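Local coordinates for protein carboxypeptidase Y inhibitor (Saccharomyces cerevisiae, PDB 1WPX) that inhibits the serine protease carboxypeptidase Y specifically and potently, and belongs to the phosphatidylethanolamine-binding protein family, at residues W107-E115 / L147-P155; K18-I26 / P161-Y169. All coordinates share one frame; numbering follows the deposited sequence.

From the N terminus, the chain first runs through helix 8-18 and the short helix 21-24. Interaction 2 brings segment 18-26 to segment 161-169, with 134 residues between them, and closes a long loop. Interaction 1 is nested inside it: segment 107-115 meets segment 147-155, with 31 residues between them. Both contacts reach the same antiparallel sheet. Interaction 1 ties strand 110-120 to the end of strand 145-148 and the loop after it. Interaction 2 lays the N-terminal segment on strand 162-170. The two touch where Pro-153 and Pro-155 pack on Tyr-164, and a sulfate ion is bound by residues from both.

Interaction 1: W107-E115 / L147-P155; sequences WSEFCHLVE and LIEYMGPAP. With SO4 (sulfate ion), chain G.
His-112 and Met-151 meet where strand 110-120 runs beside the end of strand 145-148, in the antiparallel sheet of the phosphatidylethanolamine-binding protein fold. Val-114 and Ile-148 form an antiparallel hydrogen-bonded pair. Val-114 N donates to Ile-148 O (3.2 Å). Leu-147 N reaches Val-114 O at 3.0 Å, and Ile-148 N adds a weak bond to the same oxygen. Leu-147 and Ile-148 thus form a classic beta bulge opposite Val-114. Further along, Met-151 N bonds weakly to His-112 O.

Apolar contacts run along the strand. Ile-148 CB packs on Val-114 CB, and its CG1 and CG2 both touch Cys-111 SG. Leu-113 CB meets the edge of the Tyr-150 ring at 4.0 Å from CD1. Met-151 bends at chi3 (101°), which brings CE to Phe-110 CE1.

The polar contacts centre on the His-112 imidazole. Its ND1 donates to Met-151 O. This holds one edge of the ring while NE2 faces the sulfate, probably from the crystallisation liquor. Sulfate O1 sits over the Phe-110 ring centre. Ala-154 N donates to sulfate O2 (2.8 Å), and His-112 NE2 to sulfate O4 (2.7 Å, 165° at the hydrogen).

Interaction 2: K18-I26 / P161-Y169; sequences KHGILEDVI and PHRYVFLLY. With SO4 (sulfate ion), chain G.
Segment 18-26 turns at Gly-20 into the weakly bonded helix 21-24 and lies over strand 162-170, with Ile-21 CA 8.2 Å from Val-165 CA. Gly-20, with positive phi, is the C-prime residue of a Schellman motif that ends helix 8-18.

Arg-163 carries the polar contact. Its CB points at the helical turn, and a bend at chi3 (-61°) brings the guanidinium edge to Asp-24. NH1 and NH2 grip the single oxygen OD1 end-on, in a salt bridge. NH1 lies 2.7 Å from Asp-24 OD1 and meets it from above the carboxylate plane. NH2, at 2.8 Å from Asp-24 OD1, meets the anti lone pair of that oxygen. The two flat groups are nearly perpendicular, with planes 83° apart. NH1 also donates to His-19 O (2.9 Å), which further fixes the guanidinium. Asp-98 is a second acidic partner of NH2.

Apolar side chains continue the contact along the strand. Ile-21 CD1 touches Val-165 CG2 at 3.8 Å and Arg-163 CD at 3.9 Å. Val-25 packs more loosely against Val-165 and Leu-167. Ile-26 CG1 lies 4.1 Å from Leu-167 CD2.

Tyr-164 points away from the helix, and its OH donates to sulfate O2. The strand therefore carries the N-terminal segment on one face and helps bind the anion on the other, consistent with the anion-binding site of the phosphatidylethanolamine-binding protein fold.

Interaction 1: W107-E115 / L147-P155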
loop_
_atom_site.group_PDB
_atom_site.type_symbol
_atom_site.label_atom_id
_atom_site.label_comp_id
_atom_site.label_asym_id
_atom_site.label_seq_id
_atom_site.Cartn_x
_atom_site.Cartn_y
_atom_site.Cartn_z
ATOM N N TRP B 107 -30.319 -4.041 -18.485
ATOM C CA TRP B 107 -30.799 -3.976 -17.109
ATOM C C TRP B 107 -29.942 -3.047 -16.256
ATOM O O TRP B 107 -30.032 -3.070 -15.030
ATOM C CB TRP B 107 -30.792 -5.371 -16.479
ATOM C CG TRP B 107 -31.410 -6.420 -17.340
ATOM C CD1 TRP B 107 -32.558 -6.310 -18.070
ATOM C CD2 TRP B 107 -30.932 -7.756 -17.543
ATOM N NE1 TRP B 107 -32.826 -7.494 -18.715
ATOM C CE2 TRP B 107 -31.844 -8.399 -18.410
ATOM C CE3 TRP B 107 -29.822 -8.474 -17.077
ATOM C CZ2 TRP B 107 -31.681 -9.727 -18.819
ATOM C CZ3 TRP B 107 -29.661 -9.797 -17.486
ATOM C CH2 TRP B 107 -30.589 -10.407 -18.348
ATOM N N SER B 108 -29.121 -2.232 -16.913
ATOM C CA SER B 108 -28.220 -1.317 -16.220
ATOM C C SER B 108 -28.846 -0.701 -14.979
ATOM O O SER B 108 -29.957 -0.156 -15.017
ATOM C CB SER B 108 -27.742 -0.207 -17.160
ATOM O OG SER B 108 -26.689 0.543 -16.561
ATOM N N GLU B 109 -28.089 -0.787 -13.889
ATOM C CA GLU B 109 -28.495 -0.303 -12.584
ATOM C C GLU B 109 -29.519 -1.282 -12.051
ATOM O O GLU B 109 -30.722 -1.089 -12.179
ATOM C CB GLU B 109 -29.062 1.113 -12.677
ATOM C CG GLU B 109 -27.977 2.177 -12.830
ATOM C CD GLU B 109 -27.592 2.845 -11.516
ATOM O OE1 GLU B 109 -27.773 2.224 -10.448
ATOM O OE2 GLU B 109 -27.098 3.994 -11.560
ATOM N N PHE B 110 -29.001 -2.367 -11.490
ATOM C CA PHE B 110 -29.805 -3.416 -10.892
ATOM C C PHE B 110 -29.794 -3.097 -9.393
ATOM O O PHE B 110 -28.731 -2.992 -8.772
ATOM C CB PHE B 110 -29.159 -4.772 -11.182
ATOM C CG PHE B 110 -29.992 -5.948 -10.770
ATOM C CD1 PHE B 110 -29.977 -6.406 -9.458
ATOM C CD2 PHE B 110 -30.774 -6.618 -11.704
ATOM C CE1 PHE B 110 -30.725 -7.519 -9.082
ATOM C CE2 PHE B 110 -31.525 -7.731 -11.337
ATOM C CZ PHE B 110 -31.499 -8.183 -10.023
ATOM N N CYS B 111 -30.982 -2.922 -8.824
ATOM C CA CYS B 111 -31.121 -2.569 -7.418
ATOM C C CYS B 111 -30.874 -3.739 -6.466
ATOM O O CYS B 111 -31.651 -4.691 -6.406
ATOM C CB CYS B 111 -32.510 -1.970 -7.180
ATOM S SG CYS B 111 -32.648 -1.015 -5.666
ATOM N N HIS B 112 -29.790 -3.644 -5.704
ATOM C CA HIS B 112 -29.423 -4.692 -4.769
ATOM C C HIS B 112 -29.843 -4.423 -3.328
ATOM O O HIS B 112 -30.101 -5.357 -2.560
ATOM C CB HIS B 112 -27.909 -4.917 -4.826
ATOM C CG HIS B 112 -27.471 -5.765 -5.978
ATOM N ND1 HIS B 112 -27.533 -7.141 -5.952
ATOM C CD2 HIS B 112 -26.994 -5.432 -7.200
ATOM C CE1 HIS B 112 -27.113 -7.621 -7.110
ATOM N NE2 HIS B 112 -26.780 -6.605 -7.885
ATOM N N LEU B 113 -29.923 -3.152 -2.958
ATOM C CA LEU B 113 -30.275 -2.815 -1.590
ATOM C C LEU B 113 -30.637 -1.349 -1.449
ATOM O O LEU B 113 -30.095 -0.493 -2.154
ATOM C CB LEU B 113 -29.095 -3.172 -0.677
ATOM C CG LEU B 113 -29.064 -2.904 0.831
ATOM C CD1 LEU B 113 -28.735 -1.454 1.079
ATOM C CD2 LEU B 113 -30.383 -3.302 1.467
ATOM N N VAL B 114 -31.575 -1.079 -0.545
ATOM C CA VAL B 114 -32.039 0.273 -0.257
ATOM C C VAL B 114 -32.621 0.323 1.146
ATOM O O VAL B 114 -33.747 -0.100 1.366
ATOM C CB VAL B 114 -33.135 0.741 -1.237
ATOM C CG1 VAL B 114 -33.691 2.080 -0.778
ATOM C CG2 VAL B 114 -32.569 0.883 -2.627
ATOM N N GLU B 115 -31.838 0.833 2.090
ATOM C CA GLU B 115 -32.259 0.959 3.481
ATOM C C GLU B 115 -32.443 2.436 3.802
ATOM O O GLU B 115 -31.571 3.254 3.495
ATOM C CB GLU B 115 -31.194 0.391 4.403
ATOM C CG GLU B 115 -31.581 -0.877 5.097
ATOM C CD GLU B 115 -30.601 -1.213 6.188
ATOM O OE1 GLU B 115 -29.420 -1.461 5.862
ATOM O OE2 GLU B 115 -31.010 -1.216 7.370
ATOM N N LEU B 147 -36.601 -0.667 1.852
ATOM C CA LEU B 147 -37.489 -0.607 0.701
ATOM C C LEU B 147 -37.181 -1.757 -0.250
ATOM O O LEU B 147 -38.077 -2.296 -0.894
ATOM C CB LEU B 147 -37.327 0.717 -0.051
ATOM C CG LEU B 147 -37.637 2.018 0.690
ATOM C CD1 LEU B 147 -37.587 3.175 -0.299
ATOM C CD2 LEU B 147 -39.001 1.935 1.347
ATOM N N ILE B 148 -35.905 -2.122 -0.340
ATOM C CA ILE B 148 -35.466 -3.210 -1.211
ATOM C C ILE B 148 -34.494 -4.116 -0.459
ATOM O O ILE B 148 -33.323 -3.777 -0.302
ATOM C CB ILE B 148 -34.759 -2.655 -2.468
ATOM C CG1 ILE B 148 -35.741 -1.820 -3.297
ATOM C CG2 ILE B 148 -34.182 -3.794 -3.289
ATOM C CD1 ILE B 148 -36.915 -2.600 -3.852
ATOM N N GLU B 149 -34.976 -5.267 0.005
ATOM C CA GLU B 149 -34.127 -6.193 0.750
ATOM C C GLU B 149 -32.815 -6.497 0.024
ATOM O O GLU B 149 -32.737 -6.438 -1.203
ATOM C CB GLU B 149 -34.886 -7.491 1.062
ATOM C CG GLU B 149 -35.435 -8.257 -0.146
ATOM C CD GLU B 149 -36.503 -7.491 -0.941
ATOM O OE1 GLU B 149 -37.335 -6.784 -0.322
ATOM O OE2 GLU B 149 -36.519 -7.615 -2.192
ATOM N N TYR B 150 -31.779 -6.811 0.798
ATOM C CA TYR B 150 -30.466 -7.103 0.242
ATOM C C TYR B 150 -30.396 -8.360 -0.610
ATOM O O TYR B 150 -30.990 -9.387 -0.286
ATOM C CB TYR B 150 -29.427 -7.238 1.359
ATOM C CG TYR B 150 -28.032 -7.546 0.851
ATOM C CD1 TYR B 150 -27.210 -6.532 0.360
ATOM C CD2 TYR B 150 -27.540 -8.850 0.840
ATOM C CE1 TYR B 150 -25.927 -6.807 -0.131
ATOM C CE2 TYR B 150 -26.264 -9.139 0.351
ATOM C CZ TYR B 150 -25.463 -8.111 -0.131
ATOM O OH TYR B 150 -24.195 -8.374 -0.606
ATOM N N MET B 151 -29.642 -8.260 -1.697
ATOM C CA MET B 151 -29.410 -9.373 -2.603
ATOM C C MET B 151 -27.963 -9.266 -3.086
ATOM O O MET B 151 -27.595 -8.294 -3.745
ATOM C CB MET B 151 -30.355 -9.313 -3.794
ATOM C CG MET B 151 -30.307 -10.576 -4.622
ATOM S SD MET B 151 -31.416 -10.545 -6.025
ATOM C CE MET B 151 -30.236 -10.163 -7.338
ATOM N N GLY B 152 -27.148 -10.262 -2.743
ATOM C CA GLY B 152 -25.750 -10.258 -3.132
ATOM C C GLY B 152 -25.473 -10.316 -4.624
ATOM O O GLY B 152 -26.386 -10.519 -5.424
ATOM N N PRO B 153 -24.203 -10.146 -5.031
ATOM C CA PRO B 153 -23.830 -10.183 -6.447
ATOM C C PRO B 153 -24.175 -11.526 -7.073
ATOM O O PRO B 153 -24.048 -12.582 -6.435
ATOM C CB PRO B 153 -22.322 -9.939 -6.418
ATOM C CG PRO B 153 -22.122 -9.166 -5.164
ATOM C CD PRO B 153 -23.021 -9.883 -4.194
ATOM N N ALA B 154 -24.613 -11.476 -8.324
ATOM C CA ALA B 154 -24.982 -12.676 -9.057
ATOM C C ALA B 154 -24.790 -12.416 -10.544
ATOM O O ALA B 154 -25.684 -12.679 -11.357
ATOM C CB ALA B 154 -26.429 -13.034 -8.766
ATOM N N PRO B 155 -23.610 -11.899 -10.920
ATOM C CA PRO B 155 -23.317 -11.605 -12.323
ATOM C C PRO B 155 -23.347 -12.853 -13.205
ATOM O O PRO B 155 -22.953 -13.944 -12.781
ATOM C CB PRO B 155 -21.933 -10.970 -12.253
ATOM C CG PRO B 155 -21.302 -11.700 -11.113
ATOM C CD PRO B 155 -22.408 -11.719 -10.088
HETATM S S SO4 G . -26.307 -8.479 -10.674
HETATM O O1 SO4 G . -27.727 -8.876 -10.675
HETATM O O2 SO4 G . -25.622 -9.133 -9.544
HETATM O O3 SO4 G . -25.683 -8.895 -11.945
HETATM O O4 SO4 G . -26.210 -7.015 -10.542
#

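Interaction 2: K18-I26 / P161-Y169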
loop_
_atom_site.group_PDB
_atom_site.type_symbol
_atom_site.label_atom_id
_atom_site.label_comp_id
_atom_site.label_asym_id
_atom_site.label_seq_id
_atom_site.Cartn_x
_atom_site.Cartn_y
_atom_site.Cartn_z
ATOM N N LYS B 18 -11.211 7.083 -12.162
ATOM C CA LYS B 18 -10.601 5.987 -12.899
ATOM C C LYS B 18 -11.567 4.853 -13.225
ATOM O O LYS B 18 -11.436 4.206 -14.264
ATOM C CB LYS B 18 -9.403 5.443 -12.117
ATOM C CG LYS B 18 -8.637 4.353 -12.839
ATOM C CD LYS B 18 -7.497 3.840 -11.989
ATOM C CE LYS B 18 -6.838 2.633 -12.625
ATOM N NZ LYS B 18 -5.736 2.103 -11.768
ATOM N N HIS B 19 -12.541 4.621 -12.351
ATOM C CA HIS B 19 -13.502 3.544 -12.558
ATOM C C HIS B 19 -14.886 4.015 -13.000
ATOM O O HIS B 19 -15.871 3.292 -12.846
ATOM C CB HIS B 19 -13.598 2.704 -11.284
ATOM C CG HIS B 19 -12.281 2.137 -10.852
ATOM N ND1 HIS B 19 -11.744 0.995 -11.406
ATOM C CD2 HIS B 19 -11.357 2.598 -9.976
ATOM C CE1 HIS B 19 -10.546 0.778 -10.892
ATOM N NE2 HIS B 19 -10.287 1.737 -10.023
ATOM N N GLY B 20 -14.943 5.224 -13.557
ATOM C CA GLY B 20 -16.193 5.785 -14.048
ATOM C C GLY B 20 -17.399 5.811 -13.119
ATOM O O GLY B 20 -18.540 5.793 -13.585
ATOM N N ILE B 21 -17.163 5.867 -11.812
ATOM C CA ILE B 21 -18.257 5.899 -10.848
ATOM C C ILE B 21 -18.955 7.262 -10.851
ATOM O O ILE B 21 -20.146 7.354 -10.561
ATOM C CB ILE B 21 -17.745 5.611 -9.420
ATOM C CG1 ILE B 21 -17.034 4.254 -9.374
ATOM C CG2 ILE B 21 -18.902 5.655 -8.437
ATOM C CD1 ILE B 21 -17.931 3.069 -9.606
ATOM N N LEU B 22 -18.213 8.317 -11.183
ATOM C CA LEU B 22 -18.772 9.668 -11.212
ATOM C C LEU B 22 -19.672 9.931 -12.418
ATOM O O LEU B 22 -20.556 10.782 -12.361
ATOM C CB LEU B 22 -17.654 10.718 -11.203
ATOM C CG LEU B 22 -16.736 10.812 -9.982
ATOM C CD1 LEU B 22 -15.723 11.927 -10.188
ATOM C CD2 LEU B 22 -17.563 11.075 -8.742
ATOM N N GLU B 23 -19.448 9.203 -13.506
ATOM C CA GLU B 23 -20.226 9.399 -14.720
ATOM C C GLU B 23 -21.282 8.337 -14.957
ATOM O O GLU B 23 -22.394 8.646 -15.372
ATOM C CB GLU B 23 -19.295 9.473 -15.934
ATOM C CG GLU B 23 -17.930 8.847 -15.699
ATOM C CD GLU B 23 -17.044 9.711 -14.806
ATOM O OE1 GLU B 23 -16.187 9.153 -14.073
ATOM O OE2 GLU B 23 -17.206 10.953 -14.851
ATOM N N ASP B 24 -20.942 7.084 -14.695
ATOM C CA ASP B 24 -21.895 6.005 -14.910
ATOM C C ASP B 24 -22.955 5.915 -13.827
ATOM O O ASP B 24 -24.097 5.555 -14.106
ATOM C CB ASP B 24 -21.173 4.664 -14.971
ATOM C CG ASP B 24 -20.086 4.645 -15.999
ATOM O OD1 ASP B 24 -19.375 3.621 -16.093
ATOM O OD2 ASP B 24 -19.942 5.659 -16.713
ATOM N N VAL B 25 -22.581 6.242 -12.593
ATOM C CA VAL B 25 -23.507 6.118 -11.481
ATOM C C VAL B 25 -23.952 7.402 -10.798
ATOM O O VAL B 25 -25.144 7.699 -10.756
ATOM C CB VAL B 25 -22.920 5.178 -10.419
ATOM C CG1 VAL B 25 -23.973 4.827 -9.395
ATOM C CG2 VAL B 25 -22.388 3.923 -11.084
ATOM N N ILE B 26 -23.003 8.155 -10.258
ATOM C CA ILE B 26 -23.310 9.395 -9.550
ATOM C C ILE B 26 -23.747 10.544 -10.459
ATOM O O ILE B 26 -24.485 11.431 -10.035
ATOM C CB ILE B 26 -22.095 9.839 -8.707
ATOM C CG1 ILE B 26 -21.791 8.770 -7.653
ATOM C CG2 ILE B 26 -22.370 11.175 -8.048
ATOM C CD1 ILE B 26 -20.535 9.020 -6.849
ATOM N N PRO B 161 -16.406 -8.743 -15.025
ATOM C CA PRO B 161 -16.634 -8.206 -13.682
ATOM C C PRO B 161 -17.690 -7.101 -13.679
ATOM O O PRO B 161 -17.917 -6.440 -14.696
ATOM C CB PRO B 161 -15.253 -7.691 -13.285
ATOM C CG PRO B 161 -14.694 -7.225 -14.597
ATOM C CD PRO B 161 -15.076 -8.354 -15.530
ATOM N N HIS B 162 -18.342 -6.919 -12.536
ATOM C CA HIS B 162 -19.357 -5.881 -12.385
ATOM C C HIS B 162 -18.978 -4.974 -11.230
ATOM O O HIS B 162 -18.324 -5.401 -10.274
ATOM C CB HIS B 162 -20.729 -6.478 -12.062
ATOM C CG HIS B 162 -21.335 -7.274 -13.172
ATOM N ND1 HIS B 162 -22.633 -7.736 -13.123
ATOM C CD2 HIS B 162 -20.831 -7.693 -14.356
ATOM C CE1 HIS B 162 -22.902 -8.404 -14.230
ATOM N NE2 HIS B 162 -21.825 -8.392 -14.995
ATOM N N ARG B 163 -19.404 -3.721 -11.315
ATOM C CA ARG B 163 -19.156 -2.765 -10.249
ATOM C C ARG B 163 -20.332 -2.822 -9.276
ATOM O O ARG B 163 -21.492 -2.696 -9.679
ATOM C CB ARG B 163 -19.025 -1.349 -10.809
ATOM C CG ARG B 163 -17.700 -1.069 -11.485
ATOM C CD ARG B 163 -17.747 0.234 -12.257
ATOM N NE ARG B 163 -18.765 0.190 -13.298
ATOM C CZ ARG B 163 -19.072 1.215 -14.085
ATOM N NH1 ARG B 163 -18.432 2.374 -13.950
ATOM N NH2 ARG B 163 -20.026 1.086 -15.001
ATOM N N TYR B 164 -20.030 -3.040 -8.001
ATOM C CA TYR B 164 -21.053 -3.082 -6.966
ATOM C C TYR B 164 -20.813 -1.850 -6.106
ATOM O O TYR B 164 -19.901 -1.824 -5.274
ATOM C CB TYR B 164 -20.918 -4.380 -6.177
ATOM C CG TYR B 164 -21.304 -5.557 -7.033
ATOM C CD1 TYR B 164 -22.648 -5.804 -7.330
ATOM C CD2 TYR B 164 -20.333 -6.355 -7.642
ATOM C CE1 TYR B 164 -23.020 -6.810 -8.213
ATOM C CE2 TYR B 164 -20.693 -7.368 -8.535
ATOM C CZ TYR B 164 -22.041 -7.586 -8.817
ATOM O OH TYR B 164 -22.419 -8.549 -9.720
ATOM N N VAL B 165 -21.643 -0.831 -6.327
ATOM C CA VAL B 165 -21.506 0.453 -5.646
ATOM C C VAL B 165 -22.412 0.774 -4.455
ATOM O O VAL B 165 -23.636 0.763 -4.561
ATOM C CB VAL B 165 -21.649 1.600 -6.677
ATOM C CG1 VAL B 165 -21.216 2.920 -6.067
ATOM C CG2 VAL B 165 -20.821 1.284 -7.914
ATOM N N PHE B 166 -21.788 1.076 -3.318
ATOM C CA PHE B 166 -22.519 1.463 -2.117
ATOM C C PHE B 166 -22.543 2.989 -2.062
ATOM O O PHE B 166 -21.517 3.638 -2.290
ATOM C CB PHE B 166 -21.838 0.931 -0.856
ATOM C CG PHE B 166 -21.963 -0.550 -0.680
ATOM C CD1 PHE B 166 -20.900 -1.395 -0.989
ATOM C CD2 PHE B 166 -23.146 -1.105 -0.195
ATOM C CE1 PHE B 166 -21.012 -2.772 -0.814
ATOM C CE2 PHE B 166 -23.266 -2.478 -0.018
ATOM C CZ PHE B 166 -22.195 -3.316 -0.328
ATOM N N LEU B 167 -23.712 3.557 -1.774
ATOM C CA LEU B 167 -23.860 5.009 -1.682
ATOM C C LEU B 167 -24.650 5.414 -0.441
ATOM O O LEU B 167 -25.712 4.849 -0.155
ATOM C CB LEU B 167 -24.559 5.569 -2.926
ATOM C CG LEU B 167 -23.928 5.276 -4.288
ATOM C CD1 LEU B 167 -24.557 4.026 -4.863
ATOM C CD2 LEU B 167 -24.157 6.434 -5.230
ATOM N N LEU B 168 -24.123 6.389 0.297
ATOM C CA LEU B 168 -24.782 6.874 1.501
ATOM C C LEU B 168 -25.396 8.250 1.238
ATOM O O LEU B 168 -24.696 9.189 0.852
ATOM C CB LEU B 168 -23.785 6.966 2.662
ATOM C CG LEU B 168 -24.385 7.396 4.005
ATOM C CD1 LEU B 168 -25.292 6.295 4.510
ATOM C CD2 LEU B 168 -23.290 7.675 5.021
ATOM N N TYR B 169 -26.706 8.362 1.439
ATOM C CA TYR B 169 -27.397 9.631 1.225
ATOM C C TYR B 169 -27.994 10.194 2.506
ATOM O O TYR B 169 -28.415 9.448 3.389
ATOM C CB TYR B 169 -28.534 9.471 0.218
ATOM C CG TYR B 169 -28.109 9.215 -1.203
ATOM C CD1 TYR B 169 -27.893 7.916 -1.663
ATOM C CD2 TYR B 169 -27.944 10.273 -2.100
ATOM C CE1 TYR B 169 -27.525 7.675 -2.986
ATOM C CE2 TYR B 169 -27.572 10.049 -3.421
ATOM C CZ TYR B 169 -27.367 8.745 -3.862
ATOM O OH TYR B 169 -27.022 8.516 -5.178
HETATM S S SO4 G . -26.307 -8.479 -10.674
HETATM O O1 SO4 G . -27.727 -8.876 -10.675
HETATM O O2 SO4 G . -25.622 -9.133 -9.544
HETATM O O3 SO4 G . -25.683 -8.895 -11.945
HETATM O O4 SO4 G . -26.210 -7.015 -10.542
#